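Local coordinates for protein RNA polymerase sigma-H factor (Fusobacterium nucleatum subsp. nucleatum, PDB 3MZY) that probably acts as a sigma factor, directing RNA polymerase to specific initiation sites and then leaving it once transcription has begun, at residues S28-A33 and S140-I145; S111-E116 and L134-K139; E100-F105 and E153-E158; L15-K20 and R38-S43. All blocks are in the same frame, centred on the assembly; numbering follows the deposited sequence.

Contact 1 (S28-A33 and S140-I145); sequences SFSSFA and SIDNTI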
loop_
_atom_site.group_PDB
_atom_site.type_symbol
_atom_site.label_atom_id
_atom_site.label_comp_id
_atom_site.label_asym_id
_atom_site.label_seq_id
_atom_site.Cartn_x
_atom_site.Cartn_y
_atom_site.Cartn_z
ATOM N N SER A 28 3.802 -12.250 8.496
ATOM C CA SER A 28 3.774 -10.866 8.960
ATOM C C SER A 28 3.154 -9.990 7.875
ATOM O O SER A 28 3.232 -10.311 6.681
ATOM C CB SER A 28 5.188 -10.377 9.304
ATOM O OG SER A 28 5.844 -9.808 8.179
ATOM N N PHE A 29 2.539 -8.884 8.275
ATOM C CA PHE A 29 1.878 -8.060 7.294
ATOM C C PHE A 29 2.898 -7.392 6.369
ATOM O O PHE A 29 2.686 -7.318 5.161
ATOM C CB PHE A 29 0.912 -7.029 7.911
ATOM C CG PHE A 29 0.356 -6.074 6.887
ATOM C CD1 PHE A 29 -0.520 -6.526 5.899
ATOM C CD2 PHE A 29 0.771 -4.757 6.850
ATOM C CE1 PHE A 29 -0.995 -5.666 4.913
ATOM C CE2 PHE A 29 0.304 -3.889 5.855
ATOM C CZ PHE A 29 -0.584 -4.347 4.886
ATOM N N SER A 30 4.006 -6.936 6.947
ATOM C CA SER A 30 5.093 -6.300 6.196
ATOM C C SER A 30 5.518 -7.117 4.984
ATOM O O SER A 30 5.655 -6.570 3.889
ATOM C CB SER A 30 6.307 -6.042 7.091
ATOM O OG SER A 30 6.167 -4.816 7.799
ATOM N N SER A 31 5.711 -8.419 5.166
ATOM C CA SER A 31 6.120 -9.251 4.038
ATOM C C SER A 31 4.965 -9.534 3.079
ATOM O O SER A 31 5.169 -9.698 1.880
ATOM C CB SER A 31 6.798 -10.544 4.504
ATOM O OG SER A 31 6.079 -11.131 5.565
ATOM N N PHE A 32 3.740 -9.560 3.590
ATOM C CA PHE A 32 2.601 -9.778 2.697
ATOM C C PHE A 32 2.411 -8.555 1.803
ATOM O O PHE A 32 2.165 -8.682 0.600
ATOM C CB PHE A 32 1.307 -10.161 3.453
ATOM C CG PHE A 32 0.144 -10.497 2.530
ATOM C CD1 PHE A 32 0.192 -11.633 1.703
ATOM C CD2 PHE A 32 -0.988 -9.667 2.465
ATOM C CE1 PHE A 32 -0.874 -11.947 0.834
ATOM C CE2 PHE A 32 -2.057 -9.974 1.607
ATOM C CZ PHE A 32 -1.998 -11.118 0.790
ATOM N N ALA A 33 2.568 -7.379 2.386
ATOM C CA ALA A 33 2.448 -6.142 1.637
ATOM C C ALA A 33 3.506 -6.067 0.540
ATOM O O ALA A 33 3.202 -5.727 -0.612
ATOM C CB ALA A 33 2.534 -4.946 2.570
ATOM N N SER A 140 10.533 0.046 14.410
ATOM C CA SER A 140 9.853 1.296 14.202
ATOM C C SER A 140 9.173 1.349 12.831
ATOM O O SER A 140 8.100 1.929 12.701
ATOM C CB SER A 140 10.852 2.425 14.381
ATOM O OG SER A 140 10.650 3.433 13.433
ATOM N N ILE A 141 9.790 0.736 11.820
ATOM C CA ILE A 141 9.229 0.742 10.477
ATOM C C ILE A 141 8.051 -0.226 10.430
ATOM O O ILE A 141 6.992 0.071 9.874
ATOM C CB ILE A 141 10.305 0.363 9.402
ATOM C CG1 ILE A 141 11.409 1.427 9.332
ATOM C CG2 ILE A 141 9.667 0.126 8.013
ATOM C CD1 ILE A 141 10.918 2.836 9.158
ATOM N N ASP A 142 8.258 -1.389 11.027
ATOM C CA ASP A 142 7.258 -2.418 11.078
ATOM C C ASP A 142 5.973 -1.918 11.732
ATOM O O ASP A 142 4.882 -2.195 11.248
ATOM C CB ASP A 142 7.805 -3.611 11.841
ATOM C CG ASP A 142 6.870 -4.778 11.823
ATOM O OD1 ASP A 142 6.749 -5.419 10.759
ATOM O OD2 ASP A 142 6.258 -5.057 12.877
ATOM N N ASN A 143 6.125 -1.177 12.824
ATOM C CA ASN A 143 5.004 -0.627 13.561
ATOM C C ASN A 143 4.272 0.457 12.781
ATOM O O ASN A 143 3.053 0.638 12.956
ATOM C CB ASN A 143 5.485 -0.072 14.902
ATOM C CG ASN A 143 5.828 -1.161 15.904
ATOM O OD1 ASN A 143 5.385 -2.308 15.786
ATOM N ND2 ASN A 143 6.607 -0.798 16.914
ATOM N N THR A 144 5.023 1.179 11.950
ATOM C CA THR A 144 4.475 2.214 11.079
ATOM C C THR A 144 3.640 1.604 9.943
ATOM O O THR A 144 2.523 2.041 9.686
ATOM C CB THR A 144 5.598 3.098 10.497
ATOM O OG1 THR A 144 6.217 3.806 11.569
ATOM C CG2 THR A 144 5.057 4.113 9.467
ATOM N N ILE A 145 4.190 0.600 9.274
ATOM C CA ILE A 145 3.467 -0.158 8.258
ATOM C C ILE A 145 2.173 -0.703 8.863
ATOM O O ILE A 145 1.144 -0.770 8.188
ATOM C CB ILE A 145 4.329 -1.321 7.735
ATOM C CG1 ILE A 145 5.476 -0.776 6.872
ATOM C CG2 ILE A 145 3.488 -2.334 6.973
ATOM C CD1 ILE A 145 6.490 -1.818 6.393
#
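Ser30 and Ile145 meet where the first turn of helix 29-50 leans on helix 138-159. The two helical segments cross at 70°, with axes 10.2 Å apart at their closest. The contact is small, with 182 Å² buried.

The tight part is carried by the two branches of Ile145. Its CG2, anti to the backbone N, reaches the Phe29 ring and lies 3.6 Å from Phe29 CD2. The other branch extends fully at chi2 (175°), which takes Ile145 CD1 to within 3.3 Å of Ser30 OG. Ala33 CB also lies over one face of the Phe29 ring, and Tyr22 meets this ring edge-to-face, while Tyr127 of helix 127-134 touches both Ser30 and Ile145.

Toward solvent the contact changes character. Asp142, partly exposed, has its CG anti to the backbone N (chi1 -174°), which swings the carboxylate back toward the other helix. Ser30 OG donates to Asp142 OD1 at 3.1 Å, on the anti side and well out of the carboxylate plane, so this is a single, imperfectly aligned bond. Beyond it, Ser28 OG and Ser31 OG are hydrogen-bonded at 2.9 Å at the helix start, where Ser28 is the N-cap residue.

The arrangement lays a helix of the sigma-70 region 2 family against what appears, by sequence and topology, to be the recognition helix of the region 4 helix-turn-helix.

Contact 2 (S111-E116 and L134-K139); sequences SKFEKE and LSKNLK
Leu134, Phe113 and Lys136 bury the most surface here, and the Phe113 ring is what they share. Its CG lies anti to the backbone N (chi1 -170°), which carries the ring out from helix 112-121 toward the turn at 134-137. Leu134 approaches at the ring edge, near its plane, with CD1 4.1 Å from Phe113 CE1. The other methyl of Leu134 turns to the helix itself, where CD2 lies 4.1 Å from Glu116 CB.

Lys136 treats the same ring differently. Its chain enters from the opposite direction and bends at chi2 and chi4, so that the ammonium group comes back over a face. NZ of Lys136 stands 4.4 Å from the centroid of the Phe113 ring, 17° off the normal, a cation-pi geometry displaced somewhat toward the rim. The aliphatic part adds to the grip: Lys136 CG is 4.0 Å from Phe113 CE1. Glu116 OE2 is 6.3 Å from Lys136 NZ; the charges are opposite but not in contact, so any attraction is probably weak.

The segment 134-139 holds the turn of a helix-turn-helix, probably that of sigma region 4. Ser135, with positive phi, forms a Schellman motif, and Asn137 takes the N-cap position of helix 138-159. Helix 112-121 starts with a capping box, in which Glu114 N donates to Ser111 OG and Ser111 N to Glu114 OE1, both at 2.8 Å. The second oxygen of Glu114, OE2, forms salt bridges with Arg147 and Lys151 of helix 138-159.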
loop_
_atom_site.group_PDB
_atom_site.type_symbol
_atom_site.label_atom_id
_atom_site.label_comp_id
_atom_site.label_asym_id
_atom_site.label_seq_id
_atom_site.Cartn_x
_atom_site.Cartn_y
_atom_site.Cartn_z
ATOM N N SER A 111 0.751 10.801 9.443
ATOM C CA SER A 111 1.870 11.582 9.942
ATOM C C SER A 111 2.942 11.762 8.824
ATOM O O SER A 111 2.900 11.101 7.775
ATOM C CB SER A 111 2.476 10.863 11.147
ATOM O OG SER A 111 3.232 9.715 10.727
ATOM N N LYS A 112 3.888 12.664 9.042
ATOM C CA LYS A 112 5.046 12.777 8.149
ATOM C C LYS A 112 5.830 11.438 8.067
ATOM O O LYS A 112 6.200 10.994 6.975
ATOM C CB LYS A 112 5.962 13.902 8.620
ATOM C CG LYS A 112 7.061 14.241 7.647
ATOM C CD LYS A 112 8.320 14.698 8.372
ATOM C CE LYS A 112 9.295 15.295 7.393
ATOM N NZ LYS A 112 10.639 15.398 8.003
ATOM N N PHE A 113 6.055 10.799 9.218
ATOM C CA PHE A 113 6.714 9.482 9.292
ATOM C C PHE A 113 5.939 8.415 8.498
ATOM O O PHE A 113 6.512 7.716 7.661
ATOM C CB PHE A 113 6.910 9.062 10.767
ATOM C CG PHE A 113 7.788 7.838 10.962
ATOM C CD1 PHE A 113 8.762 7.481 10.019
ATOM C CD2 PHE A 113 7.656 7.062 12.116
ATOM C CE1 PHE A 113 9.583 6.355 10.198
ATOM C CE2 PHE A 113 8.475 5.940 12.326
ATOM C CZ PHE A 113 9.446 5.574 11.349
ATOM N N GLU A 114 4.641 8.315 8.747
ATOM C CA GLU A 114 3.781 7.390 8.004
ATOM C C GLU A 114 3.833 7.630 6.490
ATOM O O GLU A 114 3.885 6.673 5.707
ATOM C CB GLU A 114 2.352 7.466 8.529
ATOM C CG GLU A 114 2.164 6.801 9.871
ATOM C CD GLU A 114 0.871 7.219 10.586
ATOM O OE1 GLU A 114 0.191 8.173 10.117
ATOM O OE2 GLU A 114 0.541 6.597 11.630
ATOM N N LYS A 115 3.856 8.897 6.083
ATOM C CA LYS A 115 3.979 9.251 4.666
ATOM C C LYS A 115 5.341 8.863 4.076
ATOM O O LYS A 115 5.426 8.439 2.911
ATOM C CB LYS A 115 3.753 10.742 4.454
ATOM C CG LYS A 115 2.298 11.178 4.599
ATOM C CD LYS A 115 2.269 12.675 4.739
ATOM C CE LYS A 115 0.912 13.206 4.510
ATOM N NZ LYS A 115 0.844 14.667 4.868
ATOM N N GLU A 116 6.398 9.036 4.867
ATOM C CA GLU A 116 7.753 8.724 4.409
ATOM C C GLU A 116 7.858 7.222 4.157
ATOM O O GLU A 116 8.423 6.805 3.156
ATOM C CB GLU A 116 8.800 9.152 5.444
ATOM C CG GLU A 116 9.151 10.624 5.445
ATOM C CD GLU A 116 10.119 10.993 6.576
ATOM O OE1 GLU A 116 11.032 11.824 6.337
ATOM O OE2 GLU A 116 9.975 10.453 7.708
ATOM N N LEU A 134 15.602 5.335 5.721
ATOM C CA LEU A 134 15.220 6.404 6.648
ATOM C C LEU A 134 16.104 6.503 7.891
ATOM O O LEU A 134 15.870 7.357 8.756
ATOM C CB LEU A 134 13.757 6.243 7.072
ATOM C CG LEU A 134 12.703 6.291 5.963
ATOM C CD1 LEU A 134 11.353 5.905 6.517
ATOM C CD2 LEU A 134 12.664 7.672 5.270
ATOM N N SER A 135 17.105 5.626 7.972
ATOM C CA SER A 135 17.961 5.509 9.149
ATOM C C SER A 135 17.082 5.399 10.386
ATOM O O SER A 135 17.193 6.188 11.334
ATOM C CB SER A 135 18.930 6.685 9.238
ATOM O OG SER A 135 19.685 6.781 8.037
ATOM N N LYS A 136 16.178 4.428 10.342
ATOM C CA LYS A 136 15.297 4.142 11.461
ATOM C C LYS A 136 15.504 2.697 11.781
ATOM O O LYS A 136 16.018 1.959 10.946
ATOM C CB LYS A 136 13.828 4.400 11.085
ATOM C CG LYS A 136 13.456 5.872 10.928
ATOM C CD LYS A 136 14.012 6.692 12.059
ATOM C CE LYS A 136 13.410 8.093 12.114
ATOM N NZ LYS A 136 12.294 8.147 13.101
ATOM N N ASN A 137 15.139 2.267 12.977
ATOM C CA ASN A 137 15.262 0.839 13.272
ATOM C C ASN A 137 14.087 0.005 12.753
ATOM O O ASN A 137 13.000 0.528 12.521
ATOM C CB ASN A 137 15.652 0.550 14.733
ATOM C CG ASN A 137 14.548 0.848 15.742
ATOM O OD1 ASN A 137 14.781 0.764 16.960
ATOM N ND2 ASN A 137 13.358 1.183 15.265
ATOM N N LEU A 138 14.341 -1.275 12.517
ATOM C CA LEU A 138 13.355 -2.201 11.958
ATOM C C LEU A 138 11.996 -2.148 12.655
ATOM O O LEU A 138 10.971 -2.058 11.991
ATOM C CB LEU A 138 13.906 -3.639 11.970
ATOM C CG LEU A 138 14.719 -4.204 10.786
ATOM C CD1 LEU A 138 15.795 -3.260 10.216
ATOM C CD2 LEU A 138 15.355 -5.546 11.157
ATOM N N LYS A 139 11.997 -2.195 13.986
ATOM C CA LYS A 139 10.763 -2.305 14.761
ATOM C C LYS A 139 9.889 -1.102 14.486
ATOM O O LYS A 139 8.678 -1.209 14.347
ATOM C CB LYS A 139 11.072 -2.367 16.252
ATOM C CG LYS A 139 9.849 -2.509 17.138
ATOM C CD LYS A 139 10.211 -2.275 18.602
ATOM C CE LYS A 139 9.331 -3.096 19.540
ATOM N NZ LYS A 139 9.980 -4.395 19.881
#

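Contact 3 (E100-F105 and E153-E158); sequences EEFKKF and EEWIKE
Trp155 lays the five-membered part of its indole over the Phe105 ring, an offset stack with centroids 4.0 Å apart and planes only 13° from parallel. The side chains run past each other in opposite directions, and each therefore sets its own CB over the partner's ring. Trp155 CB stands 3.7 Å from the centroid of the Phe105 ring, and Phe105 CB lies over the indole in the same manner, giving two CH-pi contacts beside the stack. Both residues hold CG anti to the backbone N (171° for Trp155), which projects the rings into the space between the helices.

The six-membered part of the indole reaches farther, to the backbone of helix 91-109. Glu101 CB meets it in the indole plane, 3.5 Å from Trp155 CZ2, while Trp155 CH2 comes to 3.4 Å from Phe102 N. Trp155 CZ3 in turn touches the edge of the Phe102 ring, 4.0 Å from CD1.

Such reach suits the spacing, for the axes of the two segments are 11.6 Å apart at their closest, with 129° between their directions. Phe102 continues inward onto Leu15 and Leu16, and Phe110 closes on Phe105 with steeply inclined planes. An aromatic contact of this kind joins the first and last helices of a compact helical domain, consistent with region 4 of a sigma factor.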
loop_
_atom_site.group_PDB
_atom_site.type_symbol
_atom_site.label_atom_id
_atom_site.label_comp_id
_atom_site.label_asym_id
_atom_site.label_seq_id
_atom_site.Cartn_x
_atom_site.Cartn_y
_atom_site.Cartn_z
ATOM N N GLU A 100 -7.439 6.702 -5.985
ATOM C CA GLU A 100 -7.412 8.134 -5.786
ATOM C C GLU A 100 -7.910 8.518 -4.388
ATOM O O GLU A 100 -7.282 9.338 -3.713
ATOM C CB GLU A 100 -8.221 8.832 -6.879
ATOM C CG GLU A 100 -7.562 10.089 -7.430
ATOM C CD GLU A 100 -6.200 9.828 -8.086
ATOM O OE1 GLU A 100 -6.019 8.773 -8.740
ATOM O OE2 GLU A 100 -5.309 10.692 -7.954
ATOM N N GLU A 101 -9.026 7.927 -3.947
ATOM C CA GLU A 101 -9.526 8.169 -2.590
ATOM C C GLU A 101 -8.442 7.861 -1.547
ATOM O O GLU A 101 -8.260 8.620 -0.598
ATOM C CB GLU A 101 -10.797 7.365 -2.286
ATOM C CG GLU A 101 -12.076 7.771 -3.030
ATOM C CD GLU A 101 -12.494 9.209 -2.776
ATOM O OE1 GLU A 101 -13.488 9.439 -2.043
ATOM O OE2 GLU A 101 -11.814 10.114 -3.312
ATOM N N PHE A 102 -7.712 6.759 -1.733
ATOM C CA PHE A 102 -6.635 6.418 -0.815
ATOM C C PHE A 102 -5.520 7.463 -0.785
ATOM O O PHE A 102 -5.057 7.842 0.287
ATOM C CB PHE A 102 -6.044 5.047 -1.105
ATOM C CG PHE A 102 -4.933 4.669 -0.167
ATOM C CD1 PHE A 102 -5.224 4.127 1.090
ATOM C CD2 PHE A 102 -3.598 4.884 -0.517
ATOM C CE1 PHE A 102 -4.199 3.777 1.969
ATOM C CE2 PHE A 102 -2.570 4.539 0.359
ATOM C CZ PHE A 102 -2.871 3.983 1.598
ATOM N N LYS A 103 -5.078 7.917 -1.951
ATOM C CA LYS A 103 -4.027 8.927 -2.004
ATOM C C LYS A 103 -4.400 10.150 -1.160
ATOM O O LYS A 103 -3.586 10.638 -0.358
ATOM C CB LYS A 103 -3.740 9.336 -3.445
ATOM C CG LYS A 103 -2.935 8.333 -4.211
ATOM C CD LYS A 103 -2.215 8.987 -5.385
ATOM C CE LYS A 103 -3.024 8.889 -6.652
ATOM N NZ LYS A 103 -2.301 9.444 -7.840
ATOM N N LYS A 104 -5.645 10.607 -1.308
ATOM C CA LYS A 104 -6.157 11.737 -0.534
ATOM C C LYS A 104 -6.291 11.405 0.947
ATOM O O LYS A 104 -5.888 12.189 1.809
ATOM C CB LYS A 104 -7.484 12.253 -1.118
ATOM N N PHE A 105 -6.859 10.253 1.262
ATOM C CA PHE A 105 -6.978 9.869 2.656
ATOM C C PHE A 105 -5.593 9.896 3.338
ATOM O O PHE A 105 -5.415 10.491 4.416
ATOM C CB PHE A 105 -7.612 8.479 2.778
ATOM C CG PHE A 105 -7.392 7.840 4.125
ATOM C CD1 PHE A 105 -6.498 6.786 4.270
ATOM C CD2 PHE A 105 -8.046 8.329 5.257
ATOM C CE1 PHE A 105 -6.272 6.193 5.530
ATOM C CE2 PHE A 105 -7.822 7.750 6.519
ATOM C CZ PHE A 105 -6.925 6.681 6.651
ATOM N N GLU A 153 -7.541 0.193 7.050
ATOM C CA GLU A 153 -8.669 -0.704 7.332
ATOM C C GLU A 153 -9.889 0.077 7.774
ATOM O O GLU A 153 -10.954 -0.059 7.186
ATOM C CB GLU A 153 -8.331 -1.720 8.427
ATOM C CG GLU A 153 -7.945 -3.087 7.919
ATOM C CD GLU A 153 -7.521 -4.032 9.037
ATOM O OE1 GLU A 153 -8.408 -4.497 9.788
ATOM O OE2 GLU A 153 -6.299 -4.314 9.157
ATOM N N GLU A 154 -9.723 0.904 8.801
ATOM C CA GLU A 154 -10.838 1.657 9.367
ATOM C C GLU A 154 -11.455 2.566 8.308
ATOM O O GLU A 154 -12.680 2.700 8.229
ATOM C CB GLU A 154 -10.390 2.432 10.604
ATOM C CG GLU A 154 -10.009 1.511 11.783
ATOM C CD GLU A 154 -9.184 2.207 12.875
ATOM O OE1 GLU A 154 -9.495 2.008 14.074
ATOM O OE2 GLU A 154 -8.222 2.945 12.541
ATOM N N TRP A 155 -10.606 3.139 7.458
ATOM C CA TRP A 155 -11.067 4.016 6.390
ATOM C C TRP A 155 -11.886 3.264 5.330
ATOM O O TRP A 155 -12.946 3.740 4.902
ATOM C CB TRP A 155 -9.887 4.740 5.755
ATOM C CG TRP A 155 -10.244 5.478 4.525
ATOM C CD1 TRP A 155 -10.935 6.669 4.441
ATOM C CD2 TRP A 155 -9.953 5.085 3.172
ATOM N NE1 TRP A 155 -11.067 7.040 3.117
ATOM C CE2 TRP A 155 -10.480 6.089 2.322
ATOM C CE3 TRP A 155 -9.289 3.988 2.598
ATOM C CZ2 TRP A 155 -10.362 6.030 0.929
ATOM C CZ3 TRP A 155 -9.175 3.926 1.208
ATOM C CH2 TRP A 155 -9.708 4.945 0.390
ATOM N N ILE A 156 -11.396 2.089 4.933
ATOM C CA ILE A 156 -12.103 1.221 3.992
ATOM C C ILE A 156 -13.482 0.833 4.504
ATOM O O ILE A 156 -14.453 0.990 3.775
ATOM C CB ILE A 156 -11.278 -0.047 3.647
ATOM C CG1 ILE A 156 -10.017 0.336 2.863
ATOM C CG2 ILE A 156 -12.115 -1.080 2.839
ATOM C CD1 ILE A 156 -8.973 -0.773 2.795
ATOM N N LYS A 157 -13.566 0.349 5.749
ATOM C CA LYS A 157 -14.841 -0.070 6.353
ATOM C C LYS A 157 -15.825 1.097 6.430
ATOM O O LYS A 157 -17.008 0.935 6.138
ATOM C CB LYS A 157 -14.637 -0.707 7.736
ATOM N N GLU A 158 -15.324 2.277 6.795
ATOM C CA GLU A 158 -16.144 3.491 6.834
ATOM C C GLU A 158 -16.609 3.961 5.452
ATOM O O GLU A 158 -17.750 4.399 5.303
ATOM C CB GLU A 158 -15.417 4.605 7.585
ATOM C CG GLU A 158 -15.223 4.278 9.072
ATOM C CD GLU A 158 -14.406 5.317 9.835
ATOM O OE1 GLU A 158 -13.609 6.055 9.213
ATOM O OE2 GLU A 158 -14.561 5.387 11.076
#

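Contact 4 (L15-K20 and R38-S43); sequences LLKAIK and RREMIS
The carboxylate of Glu40 is the flat group here, and Lys17 meets it from above its plane: the ammonium nitrogen stands 36° out of that plane rather than at an edge. The pair links helix 8-21 to helix 29-50, two consecutive helices of the sigma-70 region 2 family that are connected by residues 22-28.

Lys17 NZ donates to Glu40 OE1 at 2.8 Å, a salt bridge with a hydrogen bond inside it. Glu40 OE2 stays 4.3 Å from Lys17 NZ, so the lysine bonds to one carboxylate oxygen. Neither backbone is close, since Lys17 CA and Glu40 CA are 9.4 Å apart, and the side chains must span the gap. They do so unequally. Lys17 runs extended from CG to NZ, whereas Glu40 folds at chi2 (-51°), and the two chains cross at about a right angle.

With 89 Å² buried and Lys17 exposed, the bridge is a surface tie. Its strength is probably moderated by water, and it adds to a union made mostly elsewhere: on the inner side of the same helices Ala18 packs on Phe29 and Cys36, and Leu15 on Ile37. The aliphatic end of the lysine follows its nitrogen onto the acceptor, with Lys17 CE 3.3 Å from Glu40 OE1.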
loop_
_atom_site.group_PDB
_atom_site.type_symbol
_atom_site.label_atom_id
_atom_site.label_comp_id
_atom_site.label_asym_id
_atom_site.label_seq_id
_atom_site.Cartn_x
_atom_site.Cartn_y
_atom_site.Cartn_z
ATOM N N LEU A 15 -0.967 -2.545 -2.336
ATOM C CA LEU A 15 -1.104 -2.348 -0.910
ATOM C C LEU A 15 -2.547 -2.533 -0.436
ATOM O O LEU A 15 -2.788 -3.192 0.579
ATOM C CB LEU A 15 -0.578 -0.962 -0.491
ATOM C CG LEU A 15 -0.830 -0.496 0.957
ATOM C CD1 LEU A 15 -0.021 -1.304 1.964
ATOM C CD2 LEU A 15 -0.530 0.981 1.144
ATOM N N LEU A 16 -3.490 -1.918 -1.157
ATOM C CA LEU A 16 -4.913 -2.043 -0.894
ATOM C C LEU A 16 -5.367 -3.499 -0.941
ATOM O O LEU A 16 -6.252 -3.911 -0.184
ATOM C CB LEU A 16 -5.694 -1.222 -1.919
ATOM C CG LEU A 16 -6.372 0.097 -1.533
ATOM C CD1 LEU A 16 -5.698 0.791 -0.358
ATOM C CD2 LEU A 16 -6.419 1.007 -2.752
ATOM N N LYS A 17 -4.759 -4.255 -1.851
ATOM C CA LYS A 17 -4.975 -5.696 -1.960
ATOM C C LYS A 17 -4.400 -6.391 -0.740
ATOM O O LYS A 17 -5.066 -7.223 -0.127
ATOM C CB LYS A 17 -4.315 -6.249 -3.228
ATOM C CG LYS A 17 -5.193 -6.179 -4.470
ATOM C CD LYS A 17 -4.623 -7.030 -5.598
ATOM C CE LYS A 17 -5.269 -6.684 -6.919
ATOM N NZ LYS A 17 -4.840 -7.638 -7.977
ATOM N N ALA A 18 -3.162 -6.036 -0.393
ATOM C CA ALA A 18 -2.510 -6.552 0.802
ATOM C C ALA A 18 -3.436 -6.439 2.012
ATOM O O ALA A 18 -3.659 -7.417 2.722
ATOM C CB ALA A 18 -1.208 -5.807 1.057
ATOM N N ILE A 19 -3.979 -5.239 2.208
ATOM C CA ILE A 19 -4.825 -4.913 3.340
ATOM C C ILE A 19 -6.143 -5.700 3.325
ATOM O O ILE A 19 -6.573 -6.201 4.361
ATOM C CB ILE A 19 -5.139 -3.393 3.365
ATOM C CG1 ILE A 19 -3.861 -2.576 3.546
ATOM C CG2 ILE A 19 -6.187 -3.047 4.459
ATOM C CD1 ILE A 19 -4.021 -1.099 3.196
ATOM N N LYS A 20 -6.769 -5.795 2.152
ATOM C CA LYS A 20 -8.067 -6.440 2.010
ATOM C C LYS A 20 -7.987 -7.955 2.190
ATOM O O LYS A 20 -8.953 -8.580 2.634
ATOM C CB LYS A 20 -8.681 -6.101 0.646
ATOM N N ARG A 38 4.885 -5.828 -5.043
ATOM C CA ARG A 38 5.760 -6.126 -6.170
ATOM C C ARG A 38 5.059 -6.952 -7.241
ATOM O O ARG A 38 5.392 -6.833 -8.411
ATOM C CB ARG A 38 7.081 -6.747 -5.712
ATOM C CG ARG A 38 7.928 -5.761 -4.877
ATOM C CD ARG A 38 9.318 -6.307 -4.609
ATOM N NE ARG A 38 10.161 -6.402 -5.808
ATOM C CZ ARG A 38 10.866 -5.389 -6.318
ATOM N NH1 ARG A 38 11.607 -5.578 -7.399
ATOM N NH2 ARG A 38 10.825 -4.186 -5.758
ATOM N N ARG A 39 4.062 -7.751 -6.857
ATOM C CA ARG A 39 3.291 -8.503 -7.867
ATOM C C ARG A 39 2.566 -7.503 -8.767
ATOM O O ARG A 39 2.634 -7.620 -9.988
ATOM C CB ARG A 39 2.323 -9.542 -7.255
ATOM N N GLU A 40 1.930 -6.496 -8.165
ATOM C CA GLU A 40 1.261 -5.446 -8.933
ATOM C C GLU A 40 2.194 -4.652 -9.827
ATOM O O GLU A 40 1.849 -4.336 -10.952
ATOM C CB GLU A 40 0.493 -4.472 -8.036
ATOM C CG GLU A 40 -0.808 -4.983 -7.498
ATOM C CD GLU A 40 -1.727 -5.563 -8.554
ATOM O OE1 GLU A 40 -2.282 -6.650 -8.293
ATOM O OE2 GLU A 40 -1.904 -4.947 -9.627
HETATM N N MSE A 41 3.368 -4.309 -9.328
HETATM C CA MSE A 41 4.344 -3.605 -10.161
HETATM C C MSE A 41 4.778 -4.444 -11.350
HETATM O O MSE A 41 4.843 -3.951 -12.476
HETATM C CB MSE A 41 5.573 -3.228 -9.349
HETATM C CG MSE A 41 5.351 -2.116 -8.350
HETATM SE SE MSE A 41 6.745 -2.127 -6.984
HETATM C CE MSE A 41 8.379 -1.945 -8.085
ATOM N N ILE A 42 5.089 -5.706 -11.088
ATOM C CA ILE A 42 5.532 -6.634 -12.122
ATOM C C ILE A 42 4.454 -6.970 -13.160
ATOM O O ILE A 42 4.733 -6.963 -14.369
ATOM C CB ILE A 42 6.129 -7.891 -11.492
ATOM C CG1 ILE A 42 7.510 -7.539 -10.945
ATOM C CG2 ILE A 42 6.259 -8.985 -12.520
ATOM C CD1 ILE A 42 7.817 -8.174 -9.684
ATOM N N SER A 43 3.233 -7.244 -12.681
ATOM C CA SER A 43 2.039 -7.312 -13.535
ATOM C C SER A 43 1.962 -6.172 -14.557
ATOM O O SER A 43 1.662 -6.399 -15.728
ATOM C CB SER A 43 0.767 -7.273 -12.684
ATOM O OG SER A 43 0.152 -8.542 -12.579
#

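How the contacts relate
Contact 1 is the buried one, contact 3 is partly buried, and contacts 2 and 4 sit at the surface. Helix 138-159 carries contacts 1 and 3, while contact 2 is made by the turn that leads into it, whereas contact 4 stays within the helices of region 2. Chemistry follows place: mixed apolar packing with one hydrogen bond in contact 1, aromatic stacking in contact 3, a cation over a ring in contact 2 and a lone ion pair in contact 4. Side chains join neighbours: Phe113 abuts Ser140, Ile141 and Thr144 between contacts 1 and 2, Phe29 and Phe32 reach Ala18 between contacts 1 and 4, and Ile19 packs on Glu153 and Ile156 between contacts 3 and 4.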